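Local coordinates for probable membrane transporter protein MamO (Magnetospirillum magneticum, PDB 5HMA), which promotes magnetite formation, with direct transition-metal binding, and activates the MamE protease, though its lumenal trypsin-like domain, the part described here, is probably not an active protease, at residues 35-40 / 147-151; 65-71 / 186-190; 118-124 / 135-140. Residues are numbered along the deposited sequence.

Contact 1. Residues 35-40 / 147-151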
# COMPACT_ATOMS: atom_id res chain seq x y z
N ILE A 35 -0.59 3.83 5.19
CA ILE A 35 -1.76 3.13 4.66
C ILE A 35 -1.34 1.74 4.19
O ILE A 35 -0.31 1.59 3.52
CB ILE A 35 -2.41 3.90 3.51
CG1 ILE A 35 -3.04 5.19 4.02
CG2 ILE A 35 -3.49 3.04 2.86
CD1 ILE A 35 -4.33 4.96 4.77
N THR A 36 -2.13 0.73 4.53
CA THR A 36 -1.85 -0.61 4.07
C THR A 36 -3.18 -1.35 3.93
O THR A 36 -4.23 -0.76 4.19
CB THR A 36 -0.88 -1.35 5.04
OG1 THR A 36 -0.45 -2.58 4.44
CG2 THR A 36 -1.55 -1.63 6.38
N THR A 37 -3.15 -2.61 3.49
CA THR A 37 -4.38 -3.40 3.32
C THR A 37 -4.83 -3.96 4.66
O THR A 37 -4.01 -4.47 5.43
CB THR A 37 -4.19 -4.56 2.33
OG1 THR A 37 -2.82 -4.99 2.35
CG2 THR A 37 -4.57 -4.12 0.91
N LEU A 38 -6.13 -3.88 4.94
CA LEU A 38 -6.66 -4.30 6.24
C LEU A 38 -6.46 -5.81 6.51
O LEU A 38 -5.99 -6.19 7.58
CB LEU A 38 -8.15 -3.94 6.34
CG LEU A 38 -8.85 -4.32 7.65
CD1 LEU A 38 -8.09 -3.77 8.84
CD2 LEU A 38 -10.30 -3.84 7.68
N HIS A 39 -6.79 -6.66 5.53
CA HIS A 39 -6.64 -8.11 5.73
C HIS A 39 -5.19 -8.52 6.02
O HIS A 39 -4.95 -9.59 6.55
CB HIS A 39 -7.17 -8.89 4.51
CG HIS A 39 -6.25 -8.85 3.32
ND1 HIS A 39 -6.37 -7.92 2.31
CD2 HIS A 39 -5.21 -9.65 2.97
CE1 HIS A 39 -5.44 -8.14 1.39
NE2 HIS A 39 -4.73 -9.19 1.77
N SER A 40 -4.23 -7.67 5.68
CA SER A 40 -2.83 -7.99 5.90
C SER A 40 -2.41 -7.82 7.36
O SER A 40 -1.43 -8.43 7.81
CB SER A 40 -1.92 -7.12 5.01
OG SER A 40 -2.23 -7.31 3.65
N GLN A 147 3.33 -7.18 -3.21
CA GLN A 147 3.00 -5.79 -3.56
C GLN A 147 1.72 -5.34 -2.88
O GLN A 147 1.37 -4.16 -2.88
CB GLN A 147 2.86 -5.62 -5.07
CG GLN A 147 4.16 -5.70 -5.84
CD GLN A 147 3.92 -5.79 -7.33
OE1 GLN A 147 3.26 -6.73 -7.79
NE2 GLN A 147 4.43 -4.82 -8.09
N THR A 148 1.00 -6.30 -2.31
CA THR A 148 -0.27 -5.99 -1.67
C THR A 148 -0.06 -4.98 -0.56
O THR A 148 0.86 -5.12 0.23
CB THR A 148 -0.93 -7.28 -1.14
OG1 THR A 148 -1.39 -8.06 -2.25
CG2 THR A 148 -2.08 -6.97 -0.22
N GLY A 149 -0.90 -3.94 -0.53
CA GLY A 149 -0.79 -2.91 0.49
C GLY A 149 0.14 -1.76 0.10
O GLY A 149 0.13 -0.70 0.72
N GLY A 150 0.97 -1.97 -0.93
CA GLY A 150 1.84 -0.92 -1.43
C GLY A 150 1.16 0.06 -2.38
O GLY A 150 0.02 -0.14 -2.81
N PRO A 151 1.86 1.16 -2.71
CA PRO A 151 1.25 2.20 -3.53
C PRO A 151 1.30 1.95 -5.04
O PRO A 151 2.28 1.39 -5.56
CB PRO A 151 2.09 3.44 -3.18
CG PRO A 151 3.46 2.87 -2.93
CD PRO A 151 3.18 1.57 -2.18
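A type II beta turn from Gln147 to Gly150, closed by Gly150 N donating to Gln147 O (3.0 Å), lies against the end of strand 33-37, with the Thr36 and Gly149 CA atoms 4.4 Å apart. No hydrogen bond links the two segments. Gly149 occupies the third position of the turn at backbone angles that call for glycine, and a CB there would also clash with the hydroxyls of Thr36 and Thr37. Its CA packs 3.5 Å from Thr37 OG1. By sequence and topology this corresponds to the catalytic region of active chymotrypsin-like relatives: His39, hydrogen-bonded to Asp72, sits at the general-base position, and Thr148, in Thr-Gly-Gly-Pro, stands where they carry the nucleophilic serine. The CA-to-CB bond of Thr148 points toward the other segment, and its CG2 lies 3.9 Å from His39 CE1, 3.9 Å from Ser40 OG and 3.3 Å from Thr37 OG1. Its hydroxyl bonds to the Ala165 amide, and Thr148 OG1 is 5.3 Å from His39 NE2, too far for a triad hydrogen bond and consistent with an inactive protease. Thr37 OG1 and Ser40 OG share a hydrogen bond of 2.7 Å, while the bound peptide, a separate chain, packs its backbone on His39.

Contact 2. Residues 65-71 / 186-190. With NI (nickel (II) ion), chain C.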
# COMPACT_ATOMS: atom_id res chain seq x y z
N VAL A 65 -4.85 3.01 13.50
CA VAL A 65 -5.54 4.23 13.91
C VAL A 65 -7.00 4.14 13.50
O VAL A 65 -7.90 4.53 14.24
CB VAL A 65 -4.90 5.47 13.27
CG1 VAL A 65 -5.73 6.73 13.58
CG2 VAL A 65 -3.50 5.63 13.76
N LYS A 66 -7.21 3.64 12.29
CA LYS A 66 -8.54 3.57 11.72
C LYS A 66 -8.57 2.47 10.68
O LYS A 66 -7.65 2.34 9.87
CB LYS A 66 -8.94 4.92 11.11
CG LYS A 66 -10.21 4.85 10.28
CD LYS A 66 -11.06 6.09 10.46
CE LYS A 66 -12.43 5.92 9.80
NZ LYS A 66 -13.33 7.08 10.06
N THR A 67 -9.63 1.67 10.71
CA THR A 67 -9.89 0.66 9.70
C THR A 67 -10.83 1.23 8.65
O THR A 67 -11.73 2.01 8.97
CB THR A 67 -10.52 -0.61 10.30
OG1 THR A 67 -11.71 -0.26 11.01
CG2 THR A 67 -9.56 -1.31 11.24
N ILE A 68 -10.63 0.86 7.39
CA ILE A 68 -11.58 1.18 6.34
C ILE A 68 -12.03 -0.14 5.72
O ILE A 68 -11.64 -0.47 4.59
CB ILE A 68 -10.97 2.14 5.30
CG1 ILE A 68 -10.27 3.30 6.01
CG2 ILE A 68 -12.02 2.68 4.37
CD1 ILE A 68 -9.58 4.27 5.05
N PRO A 69 -12.83 -0.92 6.47
CA PRO A 69 -13.15 -2.31 6.11
C PRO A 69 -13.82 -2.45 4.74
O PRO A 69 -13.53 -3.40 4.03
CB PRO A 69 -14.11 -2.76 7.22
CG PRO A 69 -14.73 -1.49 7.72
CD PRO A 69 -13.60 -0.48 7.65
N GLY A 70 -14.69 -1.50 4.39
CA GLY A 70 -15.39 -1.52 3.11
C GLY A 70 -14.49 -1.37 1.89
O GLY A 70 -14.94 -1.54 0.76
N HIS A 71 -13.21 -1.06 2.12
CA HIS A 71 -12.24 -0.94 1.03
C HIS A 71 -10.96 -1.69 1.35
O HIS A 71 -9.96 -1.53 0.66
CB HIS A 71 -11.92 0.53 0.75
CG HIS A 71 -13.12 1.36 0.42
ND1 HIS A 71 -13.63 1.47 -0.86
CD2 HIS A 71 -13.91 2.13 1.20
CE1 HIS A 71 -14.68 2.27 -0.85
NE2 HIS A 71 -14.87 2.68 0.39
N HIS A 186 -12.44 8.82 3.49
CA HIS A 186 -12.71 7.96 4.64
C HIS A 186 -11.77 8.29 5.81
O HIS A 186 -11.77 7.59 6.83
CB HIS A 186 -12.59 6.47 4.25
CG HIS A 186 -13.71 5.99 3.36
ND1 HIS A 186 -13.73 6.20 2.00
CD2 HIS A 186 -14.84 5.30 3.65
CE1 HIS A 186 -14.82 5.67 1.49
NE2 HIS A 186 -15.52 5.12 2.46
N LEU A 187 -11.00 9.36 5.67
CA LEU A 187 -10.08 9.75 6.73
C LEU A 187 -10.19 11.21 7.12
O LEU A 187 -9.30 11.77 7.76
CB LEU A 187 -8.64 9.46 6.32
CG LEU A 187 -8.29 7.99 6.39
CD1 LEU A 187 -6.82 7.80 6.08
CD2 LEU A 187 -8.63 7.43 7.77
N GLN A 188 -11.30 11.84 6.76
CA GLN A 188 -11.48 13.25 7.07
C GLN A 188 -11.79 13.47 8.55
O GLN A 188 -12.25 14.54 8.94
CB GLN A 188 -12.57 13.84 6.18
CG GLN A 188 -13.80 12.96 6.05
CD GLN A 188 -14.77 13.47 4.99
OE1 GLN A 188 -14.35 13.94 3.93
NE2 GLN A 188 -16.06 13.40 5.28
N ASP A 189 -11.53 12.46 9.38
CA ASP A 189 -11.69 12.59 10.83
C ASP A 189 -10.40 12.25 11.60
O ASP A 189 -10.46 11.84 12.76
CB ASP A 189 -12.84 11.70 11.33
CG ASP A 189 -12.74 10.26 10.84
OD1 ASP A 189 -11.72 9.90 10.19
OD2 ASP A 189 -13.67 9.47 11.11
N VAL A 190 -9.24 12.42 10.96
CA VAL A 190 -7.95 12.15 11.60
C VAL A 190 -6.96 13.32 11.44
O VAL A 190 -6.83 14.16 12.34
CB VAL A 190 -7.32 10.84 11.06
CG1 VAL A 190 -6.15 10.41 11.95
CG2 VAL A 190 -8.36 9.73 10.98
NI NI C . -16.63 3.81 1.15
O HOH W 1 -16.85 2.49 2.90
O HOH W 2 -16.35 5.12 -0.61
O HOH W 3 -17.77 2.31 -0.03
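His71 sets its ring edge over the face of His186 in an offset edge-to-face pair, centroids 4.5 Å apart and planes at 68°. The two NE2 atoms are only 3.3 Å apart because both bind one nickel ion: His71 NE2 and His186 NE2 each lie 2.2 Å from NI, and waters 1, 2 and 3 are bound at the same distance. The five ligands form a roughly square pyramid, with His71 at the apex and water 3 trans to His186. His186 is oriented from its other ring nitrogen, ND1, which is hydrogen-bonded to Val182 O in helix 180-185. The site therefore joins the loop that follows strand 58-68, in the N-terminal barrel of the chymotrypsin-like fold, to the tail beyond the C-terminal helix, and it realises the two-histidine metal binding of the MamO protease-like domain. Nearby, Ile68 CD1 packs 3.8 Å from His186 CB and 4.2 Å from Leu187 CG. Val65 and Lys66 form a classic beta bulge opposite Leu75, and both direct CB toward the tail. Val65 CG1 meets Val190 CG1 at 4.0 Å, whereas the extended Lys66 runs past Leu187, its CD 3.9 Å from Leu187 CD2, and ends in a salt bridge from NZ to Asp189 OD2 at 2.6 Å.

Contact 3. Residues 118-124 / 135-140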
# COMPACT_ATOMS: atom_id res chain seq x y z
N LEU A 118 -0.13 -0.85 -17.38
CA LEU A 118 -1.24 0.01 -17.76
C LEU A 118 -2.45 -0.22 -16.86
O LEU A 118 -2.70 -1.33 -16.39
CB LEU A 118 -1.62 -0.24 -19.22
CG LEU A 118 -0.50 0.04 -20.22
CD1 LEU A 118 -1.00 -0.16 -21.66
CD2 LEU A 118 0.02 1.46 -19.99
N VAL A 119 -3.21 0.85 -16.62
CA VAL A 119 -4.54 0.72 -16.05
C VAL A 119 -5.44 -0.00 -17.07
O VAL A 119 -5.47 0.37 -18.24
CB VAL A 119 -5.11 2.08 -15.66
CG1 VAL A 119 -6.51 1.93 -15.07
CG2 VAL A 119 -4.16 2.78 -14.70
N GLN A 120 -6.14 -1.04 -16.64
CA GLN A 120 -6.89 -1.86 -17.60
C GLN A 120 -8.39 -1.71 -17.41
O GLN A 120 -9.18 -2.06 -18.30
CB GLN A 120 -6.48 -3.34 -17.49
CG GLN A 120 -5.01 -3.62 -17.81
CD GLN A 120 -4.68 -3.57 -19.30
OE1 GLN A 120 -5.52 -3.20 -20.14
NE2 GLN A 120 -3.45 -3.93 -19.64
N SER A 121 -8.78 -1.20 -16.25
CA SER A 121 -10.19 -0.93 -15.95
C SER A 121 -10.21 0.06 -14.80
O SER A 121 -9.29 0.07 -13.99
CB SER A 121 -10.93 -2.22 -15.57
OG SER A 121 -12.16 -1.92 -14.93
N ALA A 122 -11.25 0.89 -14.74
CA ALA A 122 -11.33 1.86 -13.64
C ALA A 122 -12.53 1.58 -12.74
O ALA A 122 -12.82 2.35 -11.82
CB ALA A 122 -11.39 3.27 -14.19
N ASP A 123 -13.21 0.46 -12.99
CA ASP A 123 -14.39 0.10 -12.22
C ASP A 123 -14.54 -1.42 -12.19
O ASP A 123 -15.20 -2.03 -13.04
CB ASP A 123 -15.63 0.76 -12.83
CG ASP A 123 -16.76 0.91 -11.82
OD1 ASP A 123 -16.67 0.30 -10.74
OD2 ASP A 123 -17.75 1.62 -12.13
N ALA A 124 -13.91 -2.04 -11.20
CA ALA A 124 -13.96 -3.49 -11.08
C ALA A 124 -14.26 -3.89 -9.64
O ALA A 124 -13.77 -3.25 -8.70
CB ALA A 124 -12.64 -4.12 -11.54
N HIS A 135 -15.73 -0.65 -7.40
CA HIS A 135 -15.10 0.52 -8.02
C HIS A 135 -13.58 0.57 -7.81
O HIS A 135 -13.01 1.61 -7.51
CB HIS A 135 -15.75 1.80 -7.50
CG HIS A 135 -17.24 1.82 -7.64
ND1 HIS A 135 -18.09 1.48 -6.61
CD2 HIS A 135 -18.03 2.11 -8.70
CE1 HIS A 135 -19.34 1.57 -7.02
NE2 HIS A 135 -19.33 1.95 -8.29
N LEU A 136 -12.94 -0.59 -7.97
CA LEU A 136 -11.49 -0.67 -7.94
C LEU A 136 -10.90 -0.46 -9.33
O LEU A 136 -11.60 -0.61 -10.34
CB LEU A 136 -11.04 -2.02 -7.39
CG LEU A 136 -11.51 -2.35 -5.98
CD1 LEU A 136 -11.29 -3.81 -5.69
CD2 LEU A 136 -10.74 -1.50 -4.99
N LEU A 137 -9.62 -0.13 -9.38
CA LEU A 137 -8.86 -0.18 -10.63
C LEU A 137 -8.33 -1.58 -10.87
O LEU A 137 -8.15 -2.36 -9.93
CB LEU A 137 -7.69 0.79 -10.59
CG LEU A 137 -7.99 2.23 -10.16
CD1 LEU A 137 -6.68 2.99 -9.98
CD2 LEU A 137 -8.88 2.91 -11.19
N ARG A 138 -8.06 -1.90 -12.13
CA ARG A 138 -7.24 -3.07 -12.45
C ARG A 138 -6.05 -2.67 -13.28
O ARG A 138 -6.17 -1.88 -14.22
CB ARG A 138 -8.05 -4.12 -13.18
CG ARG A 138 -9.09 -4.75 -12.31
CD ARG A 138 -9.69 -5.93 -13.00
NE ARG A 138 -8.75 -7.04 -13.08
CZ ARG A 138 -9.10 -8.25 -13.47
NH1 ARG A 138 -8.21 -9.23 -13.53
NH2 ARG A 138 -10.37 -8.48 -13.79
N SER A 139 -4.89 -3.23 -12.95
CA SER A 139 -3.70 -3.01 -13.75
C SER A 139 -2.79 -4.23 -13.67
O SER A 139 -2.79 -4.97 -12.68
CB SER A 139 -2.95 -1.77 -13.28
OG SER A 139 -2.03 -2.13 -12.27
N ASP A 140 -2.00 -4.42 -14.71
CA ASP A 140 -1.04 -5.52 -14.73
C ASP A 140 0.29 -5.12 -14.08
O ASP A 140 1.29 -5.82 -14.23
CB ASP A 140 -0.82 -6.00 -16.17
CG ASP A 140 -0.72 -4.86 -17.17
OD1 ASP A 140 -0.23 -3.78 -16.81
OD2 ASP A 140 -1.15 -5.04 -18.33
O HOH W 4 -17.04 -2.24 -9.33
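Arg138 and Ala124 have the largest areas buried by the contact, and they meet directly, Ala124 CB lying 3.7 Å from Arg138 CG on the sheet face they share with Ser121 and Leu136. The Arg138 backbone pairs with Ser121 through Arg138 N to Ser121 O (3.0 Å), while Arg138 O accepts from Gln120 N (2.6 Å) and weakly from Ser121 N (3.4 Å), so that Gln120 and Ser121 form a classic beta bulge. Ala124 exchanges two bonds with Leu136, Ala124 N to Leu136 O at 2.8 Å and Leu136 N to Ala124 O at 2.9 Å, and Asp123 and Ala124 form a second classic bulge. These antiparallel strands belong to the C-terminal barrel of the chymotrypsin-like fold; the bulges accompany a corner at Ala122 and Asp123, where Ser121 OG accepts from Asp123 N in an ST turn. The Arg138 guanidinium continues to a salt bridge with Glu174 in strand 173-179. Asp140 fastens the far end, OD1 accepting from Leu118 N (3.0 Å) and OD2 from Gln120 NE2 (2.9 Å).

In the fold
Contact 1 sits near the middle of the chain, about 4 Å from its centre, where the two barrels meet; contacts 2 and 3 lie farther out, their centres about 14 and 17 Å from that of contact 1. Contacts 1 and 2 touch, Ile35 CD1 packing 4.0 Å from Leu187 CD1 and Leu38 CD2 3.6 Å from Pro69 CA. Nickel-binding His71 directly precedes Asp72, the partner of His39. The metal is nevertheless distinct from the degenerate triad, NI lying 15.6 Å from His39 ND1. Contact 3 touches neither, yet its corner approaches the metal site, the His135 side chain lying about 8 Å from nickel and that of Leu136 about 6 Å from the His71 side chain.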